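Local coordinates for protein pyruvate synthase subunit porC (Thermotoga maritima MSB8, PDB 2RAA) that serves as the gamma chain of pyruvate synthase, the heterotetrameric enzyme that converts pyruvate and CoA to acetyl-CoA and carbon dioxide while reducing ferredoxin, at residues R23-A28 with P64-N69. Sequence-based numbering, arbitrary orientation.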
loop_
_atom_site.group_PDB
_atom_site.type_symbol
_atom_site.label_atom_id
_atom_site.label_comp_id
_atom_site.label_asym_id
_atom_site.label_seq_id
_atom_site.Cartn_x
_atom_site.Cartn_y
_atom_site.Cartn_z
ATOM N N ARG A 23 4.746 6.316 -1.826
ATOM C CA ARG A 23 4.158 6.653 -3.122
ATOM C C ARG A 23 3.515 5.404 -3.673
ATOM O O ARG A 23 4.142 4.372 -3.743
ATOM C CB ARG A 23 5.206 7.154 -4.099
ATOM C CG ARG A 23 4.630 7.562 -5.464
ATOM C CD ARG A 23 5.741 8.153 -6.322
ATOM N NE ARG A 23 6.669 7.131 -6.765
ATOM C CZ ARG A 23 7.908 7.355 -7.173
ATOM N NH1 ARG A 23 8.440 8.575 -7.165
ATOM N NH2 ARG A 23 8.631 6.328 -7.562
ATOM N N TRP A 24 2.258 5.514 -4.050
ATOM C CA TRP A 24 1.483 4.358 -4.471
ATOM C C TRP A 24 1.309 4.415 -5.935
ATOM O O TRP A 24 1.100 5.511 -6.460
ATOM C CB TRP A 24 0.051 4.426 -3.935
ATOM C CG TRP A 24 -0.069 4.439 -2.500
ATOM C CD1 TRP A 24 0.244 5.463 -1.687
ATOM C CD2 TRP A 24 -0.618 3.399 -1.666
ATOM N NE1 TRP A 24 -0.053 5.138 -0.390
ATOM C CE2 TRP A 24 -0.545 3.861 -0.343
ATOM C CE3 TRP A 24 -1.117 2.116 -1.912
ATOM C CZ2 TRP A 24 -0.964 3.091 0.746
ATOM C CZ3 TRP A 24 -1.539 1.340 -0.840
ATOM C CH2 TRP A 24 -1.454 1.821 0.474
ATOM N N HIS A 25 1.278 3.240 -6.575
ATOM C CA HIS A 25 0.998 3.137 -8.006
ATOM C C HIS A 25 -0.071 2.082 -8.212
ATOM O O HIS A 25 0.069 0.951 -7.785
ATOM C CB HIS A 25 2.237 2.770 -8.783
ATOM C CG HIS A 25 3.323 3.782 -8.662
ATOM N ND1 HIS A 25 3.558 4.739 -9.627
ATOM C CD2 HIS A 25 4.222 4.006 -7.673
ATOM C CE1 HIS A 25 4.569 5.500 -9.241
ATOM N NE2 HIS A 25 4.985 5.082 -8.058
ATOM N N GLY A 26 -1.148 2.492 -8.853
ATOM C CA GLY A 26 -2.250 1.628 -9.159
ATOM C C GLY A 26 -2.953 2.258 -10.339
ATOM O O GLY A 26 -2.522 3.297 -10.835
ATOM N N ARG A 27 -4.023 1.607 -10.775
ATOM C CA ARG A 27 -4.869 2.077 -11.865
ATOM C C ARG A 27 -6.205 2.508 -11.269
ATOM O O ARG A 27 -6.686 1.895 -10.286
ATOM C CB ARG A 27 -5.146 0.939 -12.859
ATOM C CG ARG A 27 -3.929 0.325 -13.560
ATOM C CD ARG A 27 -4.328 -0.793 -14.571
ATOM N NE ARG A 27 -3.151 -1.374 -15.231
ATOM C CZ ARG A 27 -2.475 -0.787 -16.221
ATOM N NH1 ARG A 27 -2.835 0.395 -16.707
ATOM N NH2 ARG A 27 -1.416 -1.382 -16.735
ATOM N N ALA A 28 -6.806 3.529 -11.872
ATOM C CA ALA A 28 -8.144 3.982 -11.491
ATOM C C ALA A 28 -9.096 2.788 -11.271
ATOM O O ALA A 28 -9.401 2.052 -12.218
ATOM C CB ALA A 28 -8.699 4.887 -12.558
ATOM N N PRO A 64 -3.540 4.475 -15.340
ATOM C CA PRO A 64 -2.537 4.501 -14.270
ATOM C C PRO A 64 -2.573 5.804 -13.507
ATOM O O PRO A 64 -2.738 6.869 -14.111
ATOM C CB PRO A 64 -1.199 4.392 -15.011
ATOM C CG PRO A 64 -1.526 3.827 -16.340
ATOM C CD PRO A 64 -2.932 4.251 -16.663
HETATM N N MSE A 65 -2.430 5.712 -12.191
HETATM C CA MSE A 65 -2.406 6.897 -11.336
HETATM C C MSE A 65 -1.423 6.680 -10.155
HETATM O O MSE A 65 -0.797 5.603 -10.040
HETATM C CB MSE A 65 -3.841 7.273 -10.885
HETATM C CG MSE A 65 -4.659 6.162 -10.179
HETATM SE SE MSE A 65 -3.993 5.731 -8.373
HETATM C CE MSE A 65 -4.990 7.178 -7.307
ATOM N N ARG A 66 -1.264 7.720 -9.331
ATOM C CA ARG A 66 -0.441 7.658 -8.135
ATOM C C ARG A 66 -1.265 8.244 -6.956
ATOM O O ARG A 66 -2.234 8.992 -7.153
ATOM C CB ARG A 66 0.886 8.429 -8.323
ATOM C CG ARG A 66 1.313 8.599 -9.774
ATOM C CD ARG A 66 2.833 8.677 -10.055
ATOM N NE ARG A 66 3.456 9.977 -9.770
ATOM C CZ ARG A 66 3.432 11.054 -10.563
ATOM N NH1 ARG A 66 2.785 11.045 -11.722
ATOM N NH2 ARG A 66 4.050 12.168 -10.176
ATOM N N ALA A 67 -0.916 7.849 -5.746
ATOM C CA ALA A 67 -1.409 8.484 -4.532
ATOM C C ALA A 67 -0.127 8.673 -3.692
ATOM O O ALA A 67 0.890 8.106 -4.038
ATOM C CB ALA A 67 -2.428 7.617 -3.821
ATOM N N PHE A 68 -0.162 9.460 -2.621
ATOM C CA PHE A 68 1.010 9.778 -1.845
ATOM C C PHE A 68 0.634 9.928 -0.406
ATOM O O PHE A 68 -0.420 10.400 -0.139
ATOM C CB PHE A 68 1.536 11.150 -2.297
ATOM C CG PHE A 68 1.829 11.227 -3.779
ATOM C CD1 PHE A 68 0.852 11.582 -4.685
ATOM C CD2 PHE A 68 3.091 10.941 -4.269
ATOM C CE1 PHE A 68 1.145 11.621 -6.048
ATOM C CE2 PHE A 68 3.363 10.994 -5.630
ATOM C CZ PHE A 68 2.407 11.312 -6.499
ATOM N N ASN A 69 1.500 9.527 0.520
ATOM C CA ASN A 69 1.335 9.832 1.934
ATOM C C ASN A 69 2.630 10.425 2.431
ATOM O O ASN A 69 3.713 9.963 2.035
ATOM C CB ASN A 69 1.054 8.609 2.810
ATOM C CG ASN A 69 -0.290 7.986 2.537
ATOM O OD1 ASN A 69 -0.357 7.090 1.748
ATOM N ND2 ASN A 69 -1.353 8.444 3.199
HETATM O O HOH W 1 1.449 5.009 -11.645
#
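Trp24 and Ala67 are a hydrogen-bonded pair of two antiparallel strands: Trp24 N gives a nearly straight bond to Ala67 O (2.9 Å, 177° at the hydrogen), and Ala67 N returns a longer one to Trp24 O. Two residues on, Met65 N reaches Gly26 O at 2.8 Å, whereas the reverse bond, from Gly26 N to Met65 O, is weak. Trp24 O also receives a CA-H...O contact from Arg66 CA.

A side-chain bond extends this ladder. With its CG anti to the carbonyl carbon (chi1 -61°), Trp24 directs NE1 to Asn69 OD1, 2.9 Å away and nearly in line with the amide C=O, while Asn69 ND2 is held by Ser36 O. An alanine in place of Trp24 would probably leave Asn69 OD1 without this donor and open a gap between the sheet and helix 32-45. Strand 19-27 here lies inside a mixed sheet, antiparallel to 64-72 on one side and parallel to 87-90 on the other, and helix 32-45 packs over the face bearing Trp24, Met65 and Ala67.

On the other face polar groups predominate. Arg23 NE donates to His25 NE2 (3.0 Å), its NH2 bonding Glu102 O and Ile100 O, and a water donates to Met65 O (2.8 Å) and is also hydrogen-bonded to His25 ND1, so both ring nitrogens have partners. Arg66 CD lies 3.7 Å from His25 CE1, its guanidinium continuing to a salt bridge with Glu55.

Van der Waals contacts occur on both faces: beside His25, Arg23 CG touches Phe68 CE2, the guanidinium standing almost perpendicular to the phenyl plane; on the Trp24 face, Met65 CG and SE rest against Gly26 O.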